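Local coordinates for protein O-phospho-L-seryl-tRNA:Cys-tRNA synthase (Methanocaldococcus jannaschii DSM 2661, PDB 5X6B) that probably converts O-phosphoseryl-tRNA into cysteinyl-tRNA with pyridoxal phosphate, the second step of the tRNA-dependent route to cysteine in methanogenic archaea, at residues V164-E167 and T172-I175; E178-V183 and I197-V202. All coordinates share one frame; numbering follows the deposited sequence.

Contact 1 (164-167 with 172-175) lies at the margin of the large sheet, partly buried, where edge strand 160-166 meets the short strand 174-175; contact 2 (178-183 with 197-202) is buried and packs the following helix on strand 194-200 of that sheet. Val164 joins them: its CG2 is 3.6 Å from CD1 of Tyr180, and it also touches Val183. The centres are about 10 Å apart. Contact 1 mixes backbone pairing, two tyrosine rings and a long ion pair toward solvent. Contact 2 is nearly all apolar, with one tyrosine hydroxyl reaching a backbone carbonyl of the core.

Contact 1: V164-E167 and T172-I175; sequences VGYE and TYKI
Tyr166 and Ile175 form an antiparallel, non-hydrogen-bonded pair, CA to CA 4.2 Å, with diverging side chains; it joins the end of edge strand 160-166 to the short strand 174-175. Beside it, Glu167 N donates to Lys174 O, bent at the hydrogen (139°), while Gly165 bonds through its backbone to Asn176 beyond the pair.

The close packing is on the tyrosine side. Tyr173 turns its ring edge to the face of Tyr166, a T-shaped pair with centroids 5.5 Å apart and planes at 73°; CD1 of Tyr173 does the touching, near CE1 and CZ of Tyr166. Tyr166 has CG anti to its carbonyl carbon (chi1 -64°), which brings the ring back alongside the opposing backbone, CE1 3.4 Å from Tyr173 O at the ring edge. CD1 of Ile175 adds an oblique contact 4.0 Å from Tyr166 CD1. Farther in, Val164 CG1 meets Ile175 CG2. Asn145 takes the Tyr166 hydroxyl on OD1 and gives ND2 to Tyr173 O. Replacing Tyr166 by an alanine is likely to leave Asn145 OD1 without this partner and the edge of Tyr173 without a face to meet.

The outer side is looser. Glu167 and Lys174 extend side by side in the same direction, and OE1 and NZ make only a long salt bridge of 3.8 Å; the lysine methylenes lie nearer, CE 3.4 Å from OE1. The ion pair at this exposed end probably contributes little, so the backbone bond and the asparagine-bridged tyrosines more plausibly fix how the chain folds back.

Contact 2: E178-V183 and I197-V202; sequences EGYKEV and ILLTHV
Helix 179-183, which carries Tyr180, runs roughly antiparallel to strand 197-200, at 147° between their directions and with axes 11.1 Å apart. The nearest CA atoms, those of Tyr180 and Ile197, are 8.4 Å from each other. The helix belongs to a beta-alpha-beta crossover: the chain leaves edge strand 160-166, makes the short strand 174-175, and returns through helix 179-188 to strand 194-200, passing over strand 139-143, which lies between the two parallel strands. This sheet, with its strand order, is that of the large domain of fold-type I pyridoxal-phosphate enzymes.

A single side chain spans the gap. Tyr180 points toward the strand, and its ring reaches the backbone with the hydroxyl leading: OH donates to Leu198 O at 2.5 Å, with a C=O...O angle of 137° and the hydroxyl tilted 29° from the carbonyl plane. The carbonyl oxygen lies near the plane of the ring, at its edge. Ile197 meets the ring obliquely through CG2, 3.6 Å from CE1 and equally near CD1. On the next residue but one, Leu199 brings CD1 to 3.7 Å from the hydroxyl oxygen. At Leu198 CB leaves the backbone away from the helix, and the residue contributes its carbonyl instead.

Around these residues, Val141 and Asp143 of strand 139-143 and Ile218 of helix 212-221 also touch Tyr180. Across the two segments the ring and hydroxyl meet the aliphatic side chains of Ile197 and Leu199, and the buried hydroxyl has Leu198 O as acceptor; this one directed bond probably sets the ring's reach in a mostly apolar contact.

Contact 1: V164-E167 and T172-I175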
ATOM      1  N   VAL B 164       7.409 -16.147  30.872  1.00 69.57           N
ATOM      2  CA  VAL B 164       6.416 -17.004  31.510  1.00 57.61           C
ATOM      3  C   VAL B 164       6.392 -18.348  30.793  1.00 50.46           C
ATOM      4  O   VAL B 164       6.237 -18.404  29.577  1.00 73.14           O
ATOM      5  CB  VAL B 164       5.014 -16.376  31.488  1.00 64.73           C
ATOM      6  CG1 VAL B 164       3.980 -17.376  31.970  1.00 52.88           C
ATOM      7  CG2 VAL B 164       4.985 -15.115  32.335  1.00 62.66           C
ATOM      8  N   GLY B 165       6.551 -19.428  31.550  1.00 59.91           N
ATOM      9  CA  GLY B 165       6.777 -20.738  30.969  1.00 59.46           C
ATOM     10  C   GLY B 165       5.545 -21.523  30.554  1.00 69.65           C
ATOM     11  O   GLY B 165       4.418 -21.024  30.581  1.00 68.46           O
ATOM     12  N   TYR B 166       5.781 -22.774  30.175  1.00 59.04           N
ATOM     13  CA  TYR B 166       4.735 -23.652  29.675  1.00 62.59           C
ATOM     14  C   TYR B 166       3.899 -24.310  30.767  1.00 71.62           C
ATOM     15  O   TYR B 166       4.409 -24.688  31.820  1.00 77.94           O
ATOM     16  CB  TYR B 166       5.350 -24.746  28.801  1.00 68.40           C
ATOM     17  CG  TYR B 166       6.015 -24.226  27.553  1.00 83.10           C
ATOM     18  CD1 TYR B 166       5.264 -23.880  26.436  1.00 59.90           C
ATOM     19  CD2 TYR B 166       7.394 -24.083  27.489  1.00 74.85           C
ATOM     20  CE1 TYR B 166       5.869 -23.405  25.291  1.00 74.42           C
ATOM     21  CE2 TYR B 166       8.009 -23.609  26.347  1.00 93.06           C
ATOM     22  CZ  TYR B 166       7.243 -23.273  25.251  1.00 80.17           C
ATOM     23  OH  TYR B 166       7.857 -22.803  24.114  1.00 77.32           O
ATOM     24  N   GLU B 167       2.607 -24.438  30.493  1.00 74.16           N
ATOM     25  CA  GLU B 167       1.717 -25.297  31.260  1.00 60.88           C
ATOM     26  C   GLU B 167       2.028 -26.739  30.878  1.00 60.23           C
ATOM     27  O   GLU B 167       1.763 -27.675  31.625  1.00 67.12           O
ATOM     28  CB  GLU B 167       0.259 -24.942  30.969  1.00 62.76           C
ATOM     29  CG  GLU B 167      -0.775 -25.688  31.782  1.00 71.27           C
ATOM     30  CD  GLU B 167      -2.164 -25.097  31.606  1.00 85.46           C
ATOM     31  OE1 GLU B 167      -2.265 -23.986  31.043  1.00 83.49           O
ATOM     32  OE2 GLU B 167      -3.151 -25.741  32.020  1.00 89.56           O
ATOM     33  N   THR B 172       2.134 -29.962  22.970  1.00 57.10           N
ATOM     34  CA  THR B 172       1.226 -28.829  22.845  1.00 54.03           C
ATOM     35  C   THR B 172       1.919 -27.472  22.998  1.00 61.65           C
ATOM     36  O   THR B 172       1.510 -26.492  22.373  1.00 58.26           O
ATOM     37  CB  THR B 172       0.085 -28.920  23.872  1.00 55.69           C
ATOM     38  OG1 THR B 172       0.630 -29.138  25.180  1.00 60.92           O
ATOM     39  CG2 THR B 172      -0.855 -30.064  23.513  1.00 37.46           C
ATOM     40  N   TYR B 173       2.962 -27.420  23.821  1.00 62.79           N
ATOM     41  CA  TYR B 173       3.675 -26.175  24.105  1.00 51.08           C
ATOM     42  C   TYR B 173       2.721 -25.054  24.516  1.00 58.45           C
ATOM     43  O   TYR B 173       2.809 -23.931  24.017  1.00 53.78           O
ATOM     44  CB  TYR B 173       4.516 -25.759  22.899  1.00 53.30           C
ATOM     45  CG  TYR B 173       5.659 -26.713  22.641  1.00 62.10           C
ATOM     46  CD1 TYR B 173       6.853 -26.593  23.337  1.00 66.47           C
ATOM     47  CD2 TYR B 173       5.539 -27.746  21.720  1.00 61.01           C
ATOM     48  CE1 TYR B 173       7.902 -27.463  23.119  1.00 76.76           C
ATOM     49  CE2 TYR B 173       6.587 -28.625  21.495  1.00 72.32           C
ATOM     50  CZ  TYR B 173       7.767 -28.476  22.202  1.00 64.48           C
ATOM     51  OH  TYR B 173       8.818 -29.339  21.990  1.00 77.22           O
ATOM     52  N   LYS B 174       1.810 -25.378  25.430  1.00 55.45           N
ATOM     53  CA  LYS B 174       0.830 -24.422  25.933  1.00 58.02           C
ATOM     54  C   LYS B 174       1.383 -23.577  27.080  1.00 66.98           C
ATOM     55  O   LYS B 174       1.998 -24.096  28.007  1.00 70.78           O
ATOM     56  CB  LYS B 174      -0.435 -25.149  26.397  1.00 55.53           C
ATOM     57  CG  LYS B 174      -1.472 -24.219  27.004  1.00 50.28           C
ATOM     58  CD  LYS B 174      -2.697 -24.963  27.499  1.00 45.15           C
ATOM     59  CE  LYS B 174      -3.725 -23.972  28.024  1.00 43.25           C
ATOM     60  NZ  LYS B 174      -4.974 -24.635  28.465  1.00 58.08           N
ATOM     61  N   ILE B 175       1.142 -22.271  27.013  1.00 70.86           N
ATOM     62  CA  ILE B 175       1.609 -21.333  28.026  1.00 62.16           C
ATOM     63  C   ILE B 175       0.797 -21.407  29.320  1.00 74.77           C
ATOM     64  O   ILE B 175      -0.434 -21.442  29.292  1.00 67.20           O
ATOM     65  CB  ILE B 175       1.566 -19.879  27.494  1.00 61.60           C
ATOM     66  CG1 ILE B 175       2.510 -19.721  26.302  1.00 58.10           C
ATOM     67  CG2 ILE B 175       1.913 -18.881  28.586  1.00 70.24           C
ATOM     68  CD1 ILE B 175       3.940 -20.101  26.603  1.00 69.57           C
TER

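Contact 2: E178-V183 and I197-V202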
ATOM      1  N   GLU B 178      -1.418 -18.536  34.131  1.00 81.95           N
ATOM      2  CA  GLU B 178      -1.469 -18.245  35.557  1.00 80.29           C
ATOM      3  C   GLU B 178      -0.063 -18.017  36.100  1.00 82.81           C
ATOM      4  O   GLU B 178       0.115 -17.402  37.152  1.00 82.69           O
ATOM      5  CB  GLU B 178      -2.164 -19.381  36.312  1.00 78.89           C
ATOM      6  CG  GLU B 178      -3.617 -19.617  35.887  1.00103.33           C
ATOM      7  CD  GLU B 178      -3.749 -20.426  34.603  1.00 93.92           C
ATOM      8  OE1 GLU B 178      -2.720 -20.909  34.085  1.00 94.69           O
ATOM      9  OE2 GLU B 178      -4.886 -20.574  34.108  1.00 87.96           O
ATOM     10  N   GLY B 179       0.934 -18.500  35.363  1.00 76.98           N
ATOM     11  CA  GLY B 179       2.326 -18.338  35.743  1.00 77.27           C
ATOM     12  C   GLY B 179       2.825 -16.906  35.649  1.00 75.55           C
ATOM     13  O   GLY B 179       3.937 -16.601  36.084  1.00 72.89           O
ATOM     14  N   TYR B 180       2.009 -16.026  35.076  1.00 71.77           N
ATOM     15  CA  TYR B 180       2.357 -14.614  34.981  1.00 72.06           C
ATOM     16  C   TYR B 180       2.491 -14.000  36.366  1.00 77.56           C
ATOM     17  O   TYR B 180       3.357 -13.157  36.592  1.00 76.27           O
ATOM     18  CB  TYR B 180       1.311 -13.845  34.167  1.00 77.19           C
ATOM     19  CG  TYR B 180       1.640 -13.734  32.696  1.00 71.18           C
ATOM     20  CD1 TYR B 180       2.401 -12.677  32.213  1.00 77.03           C
ATOM     21  CD2 TYR B 180       1.188 -14.683  31.790  1.00 78.57           C
ATOM     22  CE1 TYR B 180       2.705 -12.570  30.866  1.00 77.57           C
ATOM     23  CE2 TYR B 180       1.484 -14.587  30.443  1.00 77.75           C
ATOM     24  CZ  TYR B 180       2.242 -13.529  29.986  1.00 78.18           C
ATOM     25  OH  TYR B 180       2.538 -13.437  28.647  1.00 70.17           O
ATOM     26  N   LYS B 181       1.636 -14.432  37.289  1.00 76.34           N
ATOM     27  CA  LYS B 181       1.666 -13.915  38.653  1.00 83.85           C
ATOM     28  C   LYS B 181       2.987 -14.233  39.359  1.00 80.34           C
ATOM     29  O   LYS B 181       3.616 -13.343  39.935  1.00 70.81           O
ATOM     30  CB  LYS B 181       0.489 -14.465  39.469  1.00 73.41           C
ATOM     31  CG  LYS B 181       0.768 -14.496  40.967  1.00 88.27           C
ATOM     32  CD  LYS B 181      -0.486 -14.363  41.817  1.00 89.00           C
ATOM     33  CE  LYS B 181      -0.124 -13.878  43.219  1.00 87.08           C
ATOM     34  NZ  LYS B 181      -1.267 -13.909  44.173  1.00 85.60           N
ATOM     35  N   GLU B 182       3.409 -15.494  39.303  1.00 77.85           N
ATOM     36  CA  GLU B 182       4.617 -15.924  40.012  1.00 85.91           C
ATOM     37  C   GLU B 182       5.866 -15.208  39.514  1.00 83.21           C
ATOM     38  O   GLU B 182       6.729 -14.839  40.308  1.00 89.48           O
ATOM     39  CB  GLU B 182       4.817 -17.439  39.893  1.00 88.08           C
ATOM     40  CG  GLU B 182       3.527 -18.244  39.914  1.00108.80           C
ATOM     41  CD  GLU B 182       3.740 -19.717  39.600  1.00113.86           C
ATOM     42  OE1 GLU B 182       4.903 -20.132  39.398  1.00117.04           O
ATOM     43  OE2 GLU B 182       2.736 -20.461  39.554  1.00107.49           O
ATOM     44  N   VAL B 183       5.955 -15.004  38.203  1.00 81.01           N
ATOM     45  CA  VAL B 183       7.096 -14.316  37.610  1.00 84.31           C
ATOM     46  C   VAL B 183       7.167 -12.861  38.072  1.00 83.50           C
ATOM     47  O   VAL B 183       8.225 -12.383  38.494  1.00 67.66           O
ATOM     48  CB  VAL B 183       7.037 -14.367  36.071  1.00 73.13           C
ATOM     49  CG1 VAL B 183       8.158 -13.540  35.466  1.00 75.85           C
ATOM     50  CG2 VAL B 183       7.120 -15.807  35.589  1.00 68.83           C
ATOM     51  N   ILE B 197       3.389  -5.994  30.892  1.00 52.52           N
ATOM     52  CA  ILE B 197       3.015  -7.391  30.696  1.00 67.91           C
ATOM     53  C   ILE B 197       2.603  -7.633  29.242  1.00 59.84           C
ATOM     54  O   ILE B 197       1.746  -6.927  28.700  1.00 55.76           O
ATOM     55  CB  ILE B 197       1.874  -7.802  31.634  1.00 70.76           C
ATOM     56  CG1 ILE B 197       2.289  -7.586  33.085  1.00 69.92           C
ATOM     57  CG2 ILE B 197       1.496  -9.257  31.408  1.00 66.82           C
ATOM     58  CD1 ILE B 197       1.177  -7.810  34.063  1.00 80.62           C
ATOM     59  N   LEU B 198       3.220  -8.630  28.616  1.00 61.13           N
ATOM     60  CA  LEU B 198       3.011  -8.897  27.195  1.00 70.85           C
ATOM     61  C   LEU B 198       2.546 -10.333  26.946  1.00 70.15           C
ATOM     62  O   LEU B 198       3.149 -11.285  27.441  1.00 61.66           O
ATOM     63  CB  LEU B 198       4.303  -8.616  26.416  1.00 68.80           C
ATOM     64  CG  LEU B 198       4.293  -8.662  24.885  1.00 61.52           C
ATOM     65  CD1 LEU B 198       5.267  -7.633  24.333  1.00 49.85           C
ATOM     66  CD2 LEU B 198       4.650 -10.048  24.363  1.00 57.63           C
ATOM     67  N   LEU B 199       1.476 -10.484  26.173  1.00 64.79           N
ATOM     68  CA  LEU B 199       0.993 -11.812  25.807  1.00 69.69           C
ATOM     69  C   LEU B 199       0.876 -11.972  24.292  1.00 64.80           C
ATOM     70  O   LEU B 199       0.120 -11.254  23.636  1.00 54.19           O
ATOM     71  CB  LEU B 199      -0.363 -12.098  26.461  1.00 64.87           C
ATOM     72  CG  LEU B 199      -1.028 -13.416  26.045  1.00 58.26           C
ATOM     73  CD1 LEU B 199      -0.160 -14.614  26.415  1.00 52.51           C
ATOM     74  CD2 LEU B 199      -2.418 -13.541  26.653  1.00 49.32           C
ATOM     75  N   THR B 200       1.640 -12.909  23.743  1.00 58.18           N
ATOM     76  CA  THR B 200       1.515 -13.260  22.339  1.00 55.18           C
ATOM     77  C   THR B 200       0.207 -14.018  22.152  1.00 59.56           C
ATOM     78  O   THR B 200       0.123 -15.204  22.480  1.00 61.17           O
ATOM     79  CB  THR B 200       2.694 -14.118  21.858  1.00 59.56           C
ATOM     80  OG1 THR B 200       3.919 -13.422  22.109  1.00 71.85           O
ATOM     81  CG2 THR B 200       2.581 -14.389  20.373  1.00 57.33           C
ATOM     82  N   HIS B 201      -0.809 -13.329  21.637  1.00 55.83           N
ATOM     83  CA  HIS B 201      -2.168 -13.875  21.576  1.00 59.50           C
ATOM     84  C   HIS B 201      -2.230 -15.196  20.813  1.00 62.46           C
ATOM     85  O   HIS B 201      -2.902 -16.135  21.238  1.00 62.25           O
ATOM     86  CB  HIS B 201      -3.118 -12.868  20.940  1.00 52.93           C
ATOM     87  CG  HIS B 201      -4.557 -13.119  21.254  1.00 55.74           C
ATOM     88  ND1 HIS B 201      -5.579 -12.368  20.716  1.00 59.38           N
ATOM     89  CD2 HIS B 201      -5.147 -14.036  22.057  1.00 60.54           C
ATOM     90  CE1 HIS B 201      -6.737 -12.813  21.170  1.00 58.22           C
ATOM     91  NE2 HIS B 201      -6.502 -13.825  21.987  1.00 73.90           N
ATOM     92  N   VAL B 202      -1.534 -15.248  19.682  1.00 54.91           N
ATOM     93  CA  VAL B 202      -1.250 -16.502  18.997  1.00 53.13           C
ATOM     94  C   VAL B 202       0.227 -16.499  18.611  1.00 56.74           C
ATOM     95  O   VAL B 202       0.685 -15.615  17.884  1.00 52.71           O
ATOM     96  CB  VAL B 202      -2.140 -16.707  17.739  1.00 52.56           C
ATOM     97  CG1 VAL B 202      -1.556 -17.777  16.831  1.00 44.14           C
ATOM     98  CG2 VAL B 202      -3.554 -17.084  18.135  1.00 56.17           C
TER